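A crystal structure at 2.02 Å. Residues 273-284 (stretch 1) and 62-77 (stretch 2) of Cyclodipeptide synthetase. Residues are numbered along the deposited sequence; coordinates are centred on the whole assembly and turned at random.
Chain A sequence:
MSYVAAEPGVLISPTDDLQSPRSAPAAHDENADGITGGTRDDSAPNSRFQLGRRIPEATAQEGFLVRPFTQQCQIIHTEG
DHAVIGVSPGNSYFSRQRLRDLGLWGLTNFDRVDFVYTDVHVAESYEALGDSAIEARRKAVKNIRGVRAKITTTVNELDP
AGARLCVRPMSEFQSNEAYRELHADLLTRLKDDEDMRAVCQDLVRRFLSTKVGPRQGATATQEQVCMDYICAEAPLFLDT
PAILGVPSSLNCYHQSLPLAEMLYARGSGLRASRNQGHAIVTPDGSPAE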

ATOM      1  N   SER A 273      -7.045   8.743  -8.490  1.00 18.56           N
ATOM      2  CA  SER A 273      -8.391   8.839  -9.057  1.00 18.25           C
ATOM      3  C   SER A 273      -9.315   9.445  -8.038  1.00 17.26           C
ATOM      4  O   SER A 273      -9.136   9.274  -6.835  1.00 18.17           O
ATOM      5  CB  SER A 273      -8.917   7.401  -9.357  1.00 19.54           C
ATOM      6  OG  SER A 273     -10.303   7.485  -9.653  1.00 19.13           O
ATOM      7  N   ARG A 274     -10.301  10.200  -8.501  1.00 18.11           N
ATOM      8  CA  ARG A 274     -11.348  10.718  -7.591  1.00 17.13           C
ATOM      9  C   ARG A 274     -12.067   9.606  -6.828  1.00 16.87           C
ATOM     10  O   ARG A 274     -12.661   9.873  -5.787  1.00 19.13           O
ATOM     11  CB  ARG A 274     -12.406  11.525  -8.399  1.00 17.59           C
ATOM     12  CG  ARG A 274     -13.303  10.569  -9.261  1.00 17.38           C
ATOM     13  CD  ARG A 274     -14.399  11.372 -10.051  1.00 22.37           C
ATOM     14  NE  ARG A 274     -15.254  12.223  -9.200  1.00 18.69           N
ATOM     15  CZ  ARG A 274     -16.146  11.837  -8.301  1.00 25.20           C
ATOM     16  NH1 ARG A 274     -16.394  10.506  -8.016  1.00 22.29           N
ATOM     17  NH2 ARG A 274     -16.825  12.831  -7.642  1.00 20.38           N
ATOM     18  N   ASN A 275     -11.964   8.363  -7.266  1.00 18.85           N
ATOM     19  CA  ASN A 275     -12.636   7.181  -6.571  1.00 19.26           C
ATOM     20  C   ASN A 275     -11.688   6.350  -5.693  1.00 20.76           C
ATOM     21  O   ASN A 275     -12.028   5.261  -5.140  1.00 18.36           O
ATOM     22  CB  ASN A 275     -13.277   6.366  -7.705  1.00 18.61           C
ATOM     23  CG  ASN A 275     -14.363   7.176  -8.436  1.00 17.54           C
ATOM     24  OD1 ASN A 275     -15.132   7.912  -7.760  1.00 17.83           O
ATOM     25  ND2 ASN A 275     -14.493   6.992  -9.742  1.00 14.39           N
ATOM     26  N   GLN A 276     -10.463   6.885  -5.557  1.00 17.92           N
ATOM     27  CA  GLN A 276      -9.443   6.211  -4.723  1.00 16.09           C
ATOM     28  C   GLN A 276      -9.155   7.012  -3.440  1.00 17.14           C
ATOM     29  O   GLN A 276      -8.960   8.222  -3.477  1.00 18.24           O
ATOM     30  CB  GLN A 276      -8.104   6.121  -5.521  1.00 16.47           C
ATOM     31  CG  GLN A 276      -6.937   5.526  -4.636  1.00 13.95           C
ATOM     32  CD  GLN A 276      -7.148   4.062  -4.401  1.00 16.37           C
ATOM     33  OE1 GLN A 276      -7.376   3.325  -5.351  1.00 19.22           O
ATOM     34  NE2 GLN A 276      -7.066   3.627  -3.154  1.00 14.62           N
ATOM     35  N   GLY A 277      -9.106   6.355  -2.291  1.00 16.52           N
ATOM     36  CA  GLY A 277      -8.716   7.043  -1.070  1.00 18.25           C
ATOM     37  C   GLY A 277      -7.663   6.282  -0.279  1.00 17.83           C
ATOM     38  O   GLY A 277      -7.323   5.108  -0.582  1.00 18.41           O
ATOM     39  N   HIS A 278      -7.162   6.931   0.750  1.00 18.74           N
ATOM     40  CA  HIS A 278      -6.170   6.283   1.652  1.00 19.43           C
ATOM     41  C   HIS A 278      -6.626   6.502   3.078  1.00 19.64           C
ATOM     42  O   HIS A 278      -7.166   7.575   3.383  1.00 21.30           O
ATOM     43  CB  HIS A 278      -4.785   6.990   1.426  1.00 18.75           C
ATOM     44  CG  HIS A 278      -3.681   6.580   2.357  1.00 20.24           C
ATOM     45  ND1 HIS A 278      -3.454   5.259   2.721  1.00 21.71           N
ATOM     46  CD2 HIS A 278      -2.669   7.307   2.910  1.00 23.41           C
ATOM     47  CE1 HIS A 278      -2.356   5.204   3.468  1.00 21.62           C
ATOM     48  NE2 HIS A 278      -1.864   6.439   3.594  1.00 21.94           N
ATOM     49  N   ALA A 279      -6.415   5.507   3.954  1.00 20.16           N
ATOM     50  CA  ALA A 279      -6.588   5.657   5.355  1.00 20.42           C
ATOM     51  C   ALA A 279      -5.461   5.025   6.130  1.00 21.22           C
ATOM     52  O   ALA A 279      -4.975   3.953   5.789  1.00 21.18           O
ATOM     53  CB  ALA A 279      -7.955   5.028   5.862  1.00 18.97           C
ATOM     54  N   ILE A 280      -5.112   5.661   7.237  1.00 21.70           N
ATOM     55  CA  ILE A 280      -4.150   5.113   8.161  1.00 20.89           C
ATOM     56  C   ILE A 280      -4.966   4.326   9.214  1.00 23.35           C
ATOM     57  O   ILE A 280      -5.915   4.890   9.827  1.00 22.81           O
ATOM     58  CB  ILE A 280      -3.324   6.243   8.804  1.00 20.24           C
ATOM     59  CG1 ILE A 280      -2.417   6.838   7.713  1.00 20.75           C
ATOM     60  CG2 ILE A 280      -2.402   5.627   9.898  1.00 20.05           C
ATOM     61  CD1 ILE A 280      -3.151   7.887   6.839  1.00 25.65           C
ATOM     62  N   VAL A 281      -4.653   3.054   9.367  1.00 21.87           N
ATOM     63  CA  VAL A 281      -5.482   2.145  10.177  1.00 23.99           C
ATOM     64  C   VAL A 281      -4.583   1.511  11.193  1.00 25.67           C
ATOM     65  O   VAL A 281      -3.602   0.851  10.808  1.00 24.25           O
ATOM     66  CB  VAL A 281      -6.125   1.021   9.333  1.00 23.19           C
ATOM     67  CG1 VAL A 281      -6.871   0.092  10.216  1.00 26.24           C
ATOM     68  CG2 VAL A 281      -7.045   1.625   8.244  1.00 21.53           C
ATOM     69  N   THR A 282      -4.821   1.827  12.472  1.00 26.03           N
ATOM     70  CA  THR A 282      -3.898   1.448  13.567  1.00 27.28           C
ATOM     71  C   THR A 282      -4.677   0.798  14.725  1.00 29.73           C
ATOM     72  O   THR A 282      -5.878   1.016  14.826  1.00 29.80           O
ATOM     73  CB  THR A 282      -3.144   2.653  14.145  1.00 28.97           C
ATOM     74  OG1 THR A 282      -4.058   3.721  14.507  1.00 27.91           O
ATOM     75  CG2 THR A 282      -2.045   3.141  13.185  1.00 29.02           C
ATOM     76  N   PRO A 283      -4.019  -0.021  15.585  1.00 30.81           N
ATOM     77  CA  PRO A 283      -4.817  -0.704  16.674  1.00 32.70           C
ATOM     78  C   PRO A 283      -5.333   0.358  17.676  1.00 33.48           C
ATOM     79  O   PRO A 283      -4.582   1.292  17.923  1.00 33.53           O
ATOM     80  CB  PRO A 283      -3.748  -1.602  17.382  1.00 32.93           C
ATOM     81  CG  PRO A 283      -2.675  -1.791  16.341  1.00 31.43           C
ATOM     82  CD  PRO A 283      -2.597  -0.414  15.614  1.00 30.52           C
ATOM     83  N   ASP A 284      -6.563   0.263  18.212  1.00 36.87           N
ATOM     84  CA  ASP A 284      -7.083   1.327  19.135  1.00 38.83           C
ATOM     85  C   ASP A 284      -6.405   1.225  20.492  1.00 40.22           C
ATOM     86  O   ASP A 284      -6.451   0.149  21.049  1.00 41.17           O
ATOM     87  CB  ASP A 284      -8.644   1.263  19.306  1.00 39.83           C
TER
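Stretch 2, residues 62-77: EGFLVRPFTQQCQIIH

A thiol takes over where a backbone carbonyl might be expected: His278 N donates a hydrogen bond to Cys73 SG at 3.3 Å, with a nearly linear N-H...S angle of 172°. The case illustrates a general principle, that a strand can pass from pairing with another strand to packing against a helix, with a side chain supplying the next acceptor.

Stretch 2 begins in a loop, where Gly63 adopts a positive phi of 86°, and then extends as strand 64-68 beside strand 276-283. The two run antiparallel, their N-to-C directions 153° apart and their axes approaching to 4.4 Å. The register pairs Pro283 with Phe64, Thr282 with Leu65, Val281 with Val66, Ile280 with Arg67 and Ala279 with Pro68. Hydrogen bonds come in reciprocal couples at alternate pairs: Leu65 N to Thr282 O (2.7 Å) and Thr282 N to Leu65 O (3.0 Å), then Arg67 N to Ile280 O and Ile280 N to Arg67 O, both 2.8 Å. Single bonds extend the ladder at its ends, from Asp284 N to Gly63 O and from Phe69 N to His278 O, each 2.9 Å. At the intervening pairs the chains draw closer, to a CA-CA distance of 4.0 Å for Ala279 and Pro68, and Ala279 CA comes within 3.3 Å of Arg67 O in a CA-H...O contact.

The alternation sorts the side chains. Ala279, Val281, Val66 and Pro68 share one face, where Ala279 CB lies 3.9 Å from Val66 CG1 and Val281 CG1 packs 3.8 Å from Phe64 CD2. Ile280, Thr282, Leu65 and Arg67 occupy the other; there Ile280 CB sits over one face of the Arg67 guanidinium, while Ile280 CD1 meets the edge of the Phe69 ring, 4.1 Å from Phe69 CD1.

Beyond Phe69 the chain turns into helix 71-77, which crosses strand 276-283 almost at right angles, at -95°, with axes 7.1 Å apart at their closest. Thr70 caps its start, its OG1 accepting from Cys73 N at 3.1 Å and, weakly, from Gln72 N at 3.2 Å. The helix directs Cys73 and Ile76 toward stretch 1. Gly277 permits this closeness: its CA is 3.7 Å from Cys73 SG, and a CB there would fall about 3.1 Å from Cys73 CA. Ile76 CD1 rests against the backbone of the preceding turn, 3.4 Å from Gln276 C and 3.6 Å from Arg274 O. A water bridges the two stretches, accepting from Gln72 NE2 (3.0 Å) and donating to Arg274 O (3.1 Å).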

ATOM      1  N   GLU A  62     -14.193  -1.790  15.211  1.00 36.95           N
ATOM      2  CA  GLU A  62     -13.745  -3.179  15.448  1.00 36.80           C
ATOM      3  C   GLU A  62     -12.284  -3.276  15.843  1.00 35.47           C
ATOM      4  O   GLU A  62     -11.517  -4.026  15.194  1.00 38.25           O
ATOM      5  CB  GLU A  62     -13.959  -4.033  14.191  1.00 37.17           C
ATOM      6  CG  GLU A  62     -15.417  -4.223  13.803  1.00 42.42           C
ATOM      7  CD  GLU A  62     -16.030  -2.923  13.269  1.00 49.52           C
ATOM      8  OE1 GLU A  62     -15.368  -2.240  12.449  1.00 48.44           O
ATOM      9  OE2 GLU A  62     -17.158  -2.585  13.669  1.00 49.20           O
ATOM     10  N   GLY A  63     -11.887  -2.495  16.830  1.00 32.67           N
ATOM     11  CA  GLY A  63     -10.531  -2.589  17.407  1.00 32.28           C
ATOM     12  C   GLY A  63      -9.425  -1.773  16.702  1.00 30.53           C
ATOM     13  O   GLY A  63      -8.258  -1.797  17.135  1.00 29.38           O
ATOM     14  N   PHE A  64      -9.808  -1.011  15.678  1.00 28.42           N
ATOM     15  CA  PHE A  64      -8.872  -0.124  14.945  1.00 29.82           C
ATOM     16  C   PHE A  64      -9.248   1.366  14.990  1.00 28.69           C
ATOM     17  O   PHE A  64     -10.410   1.690  15.031  1.00 30.31           O
ATOM     18  CB  PHE A  64      -8.833  -0.580  13.461  1.00 28.38           C
ATOM     19  CG  PHE A  64      -8.113  -1.893  13.320  1.00 27.16           C
ATOM     20  CD1 PHE A  64      -8.816  -3.068  13.206  1.00 28.97           C
ATOM     21  CD2 PHE A  64      -6.743  -1.940  13.419  1.00 28.30           C
ATOM     22  CE1 PHE A  64      -8.125  -4.326  13.162  1.00 28.85           C
ATOM     23  CE2 PHE A  64      -6.027  -3.183  13.347  1.00 26.62           C
ATOM     24  CZ  PHE A  64      -6.730  -4.362  13.221  1.00 25.67           C
ATOM     25  N   LEU A  65      -8.283   2.246  14.931  1.00 27.24           N
ATOM     26  CA  LEU A  65      -8.605   3.622  14.682  1.00 26.71           C
ATOM     27  C   LEU A  65      -8.403   3.781  13.160  1.00 27.71           C
ATOM     28  O   LEU A  65      -7.323   3.390  12.642  1.00 27.04           O
ATOM     29  CB  LEU A  65      -7.677   4.513  15.460  1.00 26.64           C
ATOM     30  CG  LEU A  65      -7.700   4.334  17.015  1.00 33.38           C
ATOM     31  CD1 LEU A  65      -6.625   5.152  17.666  1.00 38.76           C
ATOM     32  CD2 LEU A  65      -9.044   4.718  17.697  1.00 37.28           C
ATOM     33  N   VAL A  66      -9.432   4.241  12.456  1.00 25.37           N
ATOM     34  CA  VAL A  66      -9.339   4.457  10.992  1.00 25.36           C
ATOM     35  C   VAL A  66      -9.284   5.994  10.766  1.00 25.88           C
ATOM     36  O   VAL A  66     -10.234   6.735  11.103  1.00 26.02           O
ATOM     37  CB  VAL A  66     -10.555   3.858  10.259  1.00 24.72           C
ATOM     38  CG1 VAL A  66     -10.556   4.104   8.674  1.00 22.94           C
ATOM     39  CG2 VAL A  66     -10.685   2.428  10.604  1.00 25.39           C
ATOM     40  N   ARG A  67      -8.198   6.441  10.166  1.00 24.49           N
ATOM     41  CA  ARG A  67      -7.975   7.856   9.880  1.00 24.47           C
ATOM     42  C   ARG A  67      -7.825   8.095   8.370  1.00 23.63           C
ATOM     43  O   ARG A  67      -6.695   7.953   7.773  1.00 20.18           O
ATOM     44  CB  ARG A  67      -6.784   8.373  10.680  1.00 24.76           C
ATOM     45  CG  ARG A  67      -6.694   9.936  10.560  1.00 31.19           C
ATOM     46  CD  ARG A  67      -5.611  10.578  11.448  1.00 34.02           C
ATOM     47  NE  ARG A  67      -4.256   9.998  11.268  1.00 37.86           N
ATOM     48  CZ  ARG A  67      -3.404  10.231  10.247  1.00 39.53           C
ATOM     49  NH1 ARG A  67      -3.727  11.043   9.220  1.00 37.97           N
ATOM     50  NH2 ARG A  67      -2.181   9.675  10.259  1.00 37.00           N
ATOM     51  N   PRO A  68      -8.942   8.497   7.731  1.00 23.77           N
ATOM     52  CA  PRO A  68      -8.817   8.816   6.299  1.00 23.55           C
ATOM     53  C   PRO A  68      -7.868   9.999   6.099  1.00 23.03           C
ATOM     54  O   PRO A  68      -7.832  10.938   6.904  1.00 23.16           O
ATOM     55  CB  PRO A  68     -10.261   9.141   5.855  1.00 23.15           C
ATOM     56  CG  PRO A  68     -11.149   8.439   6.990  1.00 24.00           C
ATOM     57  CD  PRO A  68     -10.319   8.725   8.239  1.00 23.69           C
ATOM     58  N   PHE A  69      -7.116   9.940   5.017  1.00 21.76           N
ATOM     59  CA  PHE A  69      -6.069  10.923   4.799  1.00 21.89           C
ATOM     60  C   PHE A  69      -6.660  12.318   4.425  1.00 21.38           C
ATOM     61  O   PHE A  69      -6.137  13.284   4.922  1.00 19.25           O
ATOM     62  CB  PHE A  69      -5.110  10.472   3.687  1.00 21.24           C
ATOM     63  CG  PHE A  69      -3.878  11.334   3.582  1.00 21.46           C
ATOM     64  CD1 PHE A  69      -2.870  11.250   4.554  1.00 24.43           C
ATOM     65  CD2 PHE A  69      -3.723  12.188   2.500  1.00 19.32           C
ATOM     66  CE1 PHE A  69      -1.721  12.021   4.466  1.00 26.44           C
ATOM     67  CE2 PHE A  69      -2.575  13.023   2.373  1.00 22.67           C
ATOM     68  CZ  PHE A  69      -1.545  12.900   3.353  1.00 24.96           C
ATOM     69  N   THR A  70      -7.715  12.381   3.603  1.00 20.13           N
ATOM     70  CA  THR A  70      -8.394  13.642   3.278  1.00 21.63           C
ATOM     71  C   THR A  70      -9.913  13.509   3.544  1.00 21.95           C
ATOM     72  O   THR A  70     -10.427  12.413   3.717  1.00 20.06           O
ATOM     73  CB  THR A  70      -8.307  14.085   1.771  1.00 20.85           C
ATOM     74  OG1 THR A  70      -9.013  13.105   0.950  1.00 18.52           O
ATOM     75  CG2 THR A  70      -6.828  14.271   1.341  1.00 22.25           C
ATOM     76  N   GLN A  71     -10.641  14.630   3.459  1.00 21.69           N
ATOM     77  CA  GLN A  71     -12.121  14.552   3.612  1.00 22.84           C
ATOM     78  C   GLN A  71     -12.740  13.738   2.497  1.00 21.90           C
ATOM     79  O   GLN A  71     -13.837  13.157   2.662  1.00 21.80           O
ATOM     80  CB  GLN A  71     -12.716  15.930   3.464  1.00 23.08           C
ATOM     81  CG  GLN A  71     -12.219  16.928   4.422  1.00 31.06           C
ATOM     82  CD  GLN A  71     -13.067  18.232   4.268  1.00 39.48           C
ATOM     83  OE1 GLN A  71     -14.203  18.290   4.775  1.00 43.96           O
ATOM     84  NE2 GLN A  71     -12.553  19.212   3.519  1.00 35.00           N
ATOM     85  N   GLN A  72     -12.116  13.723   1.318  1.00 18.72           N
ATOM     86  CA  GLN A  72     -12.714  12.914   0.266  1.00 19.41           C
ATOM     87  C   GLN A  72     -12.445  11.383   0.477  1.00 20.46           C
ATOM     88  O   GLN A  72     -13.293  10.548   0.162  1.00 17.56           O
ATOM     89  CB  GLN A  72     -12.139  13.345  -1.082  1.00 20.31           C
ATOM     90  CG  GLN A  72     -12.680  14.808  -1.418  1.00 18.00           C
ATOM     91  CD  GLN A  72     -12.183  15.378  -2.721  1.00 20.58           C
ATOM     92  OE1 GLN A  72     -12.335  16.571  -2.938  1.00 22.05           O
ATOM     93  NE2 GLN A  72     -11.644  14.546  -3.631  1.00 18.39           N
ATOM     94  N   CYS A  73     -11.296  11.069   1.095  1.00 19.29           N
ATOM     95  CA  CYS A  73     -11.009   9.675   1.487  1.00 20.37           C
ATOM     96  C   CYS A  73     -12.061   9.257   2.502  1.00 20.98           C
ATOM     97  O   CYS A  73     -12.367   8.103   2.595  1.00 19.89           O
ATOM     98  CB  CYS A  73      -9.632   9.579   2.213  1.00 17.75           C
ATOM     99  SG  CYS A  73      -8.219  10.032   1.047  1.00 20.19           S
ATOM    100  N   GLN A  74     -12.508  10.173   3.344  1.00 21.58           N
ATOM    101  CA  GLN A  74     -13.509   9.754   4.319  1.00 22.72           C
ATOM    102  C   GLN A  74     -14.828   9.411   3.695  1.00 22.52           C
ATOM    103  O   GLN A  74     -15.544   8.534   4.213  1.00 22.53           O
ATOM    104  CB  GLN A  74     -13.690  10.817   5.365  1.00 24.17           C
ATOM    105  CG  GLN A  74     -14.752  10.455   6.436  1.00 31.98           C
ATOM    106  CD  GLN A  74     -15.071  11.610   7.258  1.00 47.45           C
ATOM    107  OE1 GLN A  74     -16.120  12.239   7.038  1.00 54.85           O
ATOM    108  NE2 GLN A  74     -14.165  11.966   8.235  1.00 50.35           N
ATOM    109  N   ILE A  75     -15.215  10.142   2.627  1.00 22.83           N
ATOM    110  CA  ILE A  75     -16.380   9.762   1.854  1.00 23.07           C
ATOM    111  C   ILE A  75     -16.213   8.356   1.284  1.00 23.75           C
ATOM    112  O   ILE A  75     -17.156   7.519   1.311  1.00 22.31           O
ATOM    113  CB  ILE A  75     -16.665  10.811   0.711  1.00 24.39           C
ATOM    114  CG1 ILE A  75     -17.192  12.125   1.366  1.00 26.95           C
ATOM    115  CG2 ILE A  75     -17.706  10.225  -0.235  1.00 24.72           C
ATOM    116  CD1 ILE A  75     -17.290  13.163   0.431  1.00 33.66           C
ATOM    117  N   ILE A  76     -15.024   8.071   0.715  1.00 20.28           N
ATOM    118  CA  ILE A  76     -14.807   6.712   0.164  1.00 19.93           C
ATOM    119  C   ILE A  76     -14.877   5.577   1.225  1.00 20.49           C
ATOM    120  O   ILE A  76     -15.422   4.476   0.970  1.00 21.96           O
ATOM    121  CB  ILE A  76     -13.446   6.749  -0.599  1.00 20.23           C
ATOM    122  CG1 ILE A  76     -13.657   7.566  -1.909  1.00 21.72           C
ATOM    123  CG2 ILE A  76     -12.986   5.348  -0.879  1.00 18.56           C
ATOM    124  CD1 ILE A  76     -12.266   8.094  -2.630  1.00 20.08           C
ATOM    125  N   HIS A  77     -14.319   5.849   2.395  1.00 19.95           N
ATOM    126  CA  HIS A  77     -14.402   4.936   3.511  1.00 23.06           C
ATOM    127  C   HIS A  77     -15.870   4.651   3.801  1.00 26.05           C
ATOM    128  O   HIS A  77     -16.248   3.485   3.935  1.00 26.43           O
ATOM    129  CB  HIS A  77     -13.794   5.597   4.758  1.00 23.87           C
ATOM    130  CG  HIS A  77     -13.881   4.758   6.015  1.00 22.39           C
ATOM    131  ND1 HIS A  77     -13.949   5.329   7.261  1.00 23.02           N
ATOM    132  CD2 HIS A  77     -14.020   3.409   6.208  1.00 21.50           C
ATOM    133  CE1 HIS A  77     -14.023   4.377   8.184  1.00 26.51           C
ATOM    134  NE2 HIS A  77     -14.134   3.205   7.572  1.00 20.21           N
TER
HETATM  135  O   HOH W   1     -11.056  11.647  -3.854  1.00 19.08           O